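Local coordinates for putative glycosyltransferase (GalT1) (PDB 5HEA), which is probably a glycosyltransferase, represented here by its C-terminal part, which includes a GT-A-type family 2 domain and assembles as a hexamer, at residues Asp192-Ile195 against Tyr196-Tyr199. Residues are numbered along the deposited sequence; the frame is centred on the assembly and turned at random.
Sequences DATI and YRLY
The carbonyl oxygen of A193 is gripped by two nitrogens of the R197 guanidinium: NE of R197 donates to O of A193 at 2.7 Å along a nearly straight path (160°), and NH2 of R197 adds a weak hydrogen bond to the same oxygen at 3.1 Å. This acceptor lies almost in the guanidinium plane, at its edge. A bend at chi3 (-90°) turns the long arginine back toward the loop that leads into its own helix; its NH2 also bonds to O of R182, and the R197 side chain packs on Q281 of a second subunit. T194 holds the N-cap position, but its hydroxyl bonds back to O of E190 and makes no capping bond. A water lies 3.0 Å from O of D192, to which it probably donates, and accepts from N of Y196. CG of R197 lies over one face of the Y196 ring. The acid of D192 suits its place by pairing with R241 and R262, and the Y199 hydroxyl bonds to O of T164. O of I195 accepts the helical bond from N of Y199 (3.3 Å). On the apolar side, CG2 of I195 meets CZ of Y199 at 3.6 Å and CD1 of I195 approaches CD1 of L198; branched aliphatic chains suit this flank, which packs against F173 of strand 171-174. Within this buried contact, arginine thus bonds the A193 carbonyl and water the Y196 amide, and the arginine probably brings positive charge close to the subunit interface.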
loop_
_atom_site.group_PDB
_atom_site.type_symbol
_atom_site.label_atom_id
_atom_site.label_comp_id
_atom_site.label_asym_id
_atom_site.label_seq_id
_atom_site.Cartn_x
_atom_site.Cartn_y
_atom_site.Cartn_z
ATOM N N ASP A 192 16.376 -21.671 13.428
ATOM C CA ASP A 192 17.401 -22.124 12.483
ATOM C C ASP A 192 18.515 -21.067 12.321
ATOM O O ASP A 192 19.691 -21.406 12.211
ATOM C CB ASP A 192 16.705 -22.423 11.143
ATOM C CG ASP A 192 17.642 -22.989 10.065
ATOM O OD1 ASP A 192 18.655 -23.652 10.369
ATOM O OD2 ASP A 192 17.324 -22.783 8.883
ATOM N N ALA A 193 18.132 -19.790 12.331
ATOM C CA ALA A 193 19.066 -18.678 12.133
ATOM C C ALA A 193 19.786 -18.244 13.404
ATOM O O ALA A 193 20.718 -17.443 13.339
ATOM C CB ALA A 193 18.330 -17.475 11.521
ATOM N N THR A 194 19.388 -18.783 14.555
ATOM C CA THR A 194 19.785 -18.167 15.823
ATOM C C THR A 194 20.482 -19.088 16.835
ATOM O O THR A 194 21.493 -18.703 17.425
ATOM C CB THR A 194 18.552 -17.484 16.513
ATOM O OG1 THR A 194 17.916 -16.597 15.584
ATOM C CG2 THR A 194 18.986 -16.680 17.742
ATOM N N ILE A 195 19.930 -20.279 17.053
ATOM C CA ILE A 195 20.389 -21.153 18.135
ATOM C C ILE A 195 21.877 -21.466 18.000
ATOM O O ILE A 195 22.632 -21.354 18.965
ATOM C CB ILE A 195 19.529 -22.441 18.230
ATOM C CG1 ILE A 195 18.098 -22.076 18.632
ATOM C CG2 ILE A 195 20.096 -23.407 19.262
ATOM C CD1 ILE A 195 18.028 -21.259 19.942
ATOM N N TYR A 196 22.311 -21.805 16.794
ATOM C CA TYR A 196 23.719 -22.161 16.590
ATOM C C TYR A 196 24.681 -21.030 16.952
ATOM O O TYR A 196 25.819 -21.283 17.372
ATOM C CB TYR A 196 23.963 -22.659 15.163
ATOM C CG TYR A 196 24.089 -21.565 14.131
ATOM C CD1 TYR A 196 22.963 -20.993 13.559
ATOM C CD2 TYR A 196 25.338 -21.127 13.708
ATOM C CE1 TYR A 196 23.077 -19.994 12.598
ATOM C CE2 TYR A 196 25.463 -20.129 12.748
ATOM C CZ TYR A 196 24.328 -19.568 12.200
ATOM O OH TYR A 196 24.447 -18.573 11.254
ATOM N N ARG A 197 24.244 -19.782 16.805
ATOM C CA ARG A 197 25.109 -18.672 17.197
ATOM C C ARG A 197 25.369 -18.654 18.707
ATOM O O ARG A 197 26.461 -18.310 19.153
ATOM C CB ARG A 197 24.562 -17.338 16.687
ATOM C CG ARG A 197 24.460 -17.303 15.159
ATOM C CD ARG A 197 24.036 -15.950 14.644
ATOM N NE ARG A 197 22.584 -15.812 14.529
ATOM C CZ ARG A 197 21.881 -14.812 15.063
ATOM N NH1 ARG A 197 22.507 -13.874 15.770
ATOM N NH2 ARG A 197 20.556 -14.736 14.886
ATOM N N LEU A 198 24.375 -19.039 19.499
ATOM C CA LEU A 198 24.598 -19.219 20.936
ATOM C C LEU A 198 25.627 -20.315 21.233
ATOM O O LEU A 198 26.504 -20.147 22.093
ATOM C CB LEU A 198 23.278 -19.547 21.628
ATOM C CG LEU A 198 22.271 -18.403 21.570
ATOM C CD1 LEU A 198 20.868 -18.936 21.877
ATOM C CD2 LEU A 198 22.681 -17.332 22.582
ATOM N N TYR A 199 25.531 -21.434 20.521
ATOM C CA TYR A 199 26.523 -22.509 20.665
ATOM C C TYR A 199 27.951 -21.986 20.417
ATOM O O TYR A 199 28.904 -22.302 21.153
ATOM C CB TYR A 199 26.252 -23.623 19.657
ATOM C CG TYR A 199 24.970 -24.400 19.808
ATOM C CD1 TYR A 199 24.391 -24.610 21.049
ATOM C CD2 TYR A 199 24.355 -24.960 18.688
ATOM C CE1 TYR A 199 23.213 -25.340 21.168
ATOM C CE2 TYR A 199 23.177 -25.683 18.796
ATOM C CZ TYR A 199 22.617 -25.867 20.032
ATOM O OH TYR A 199 21.471 -26.598 20.139
HETATM O O HOH W 1 20.512 -22.941 14.646
#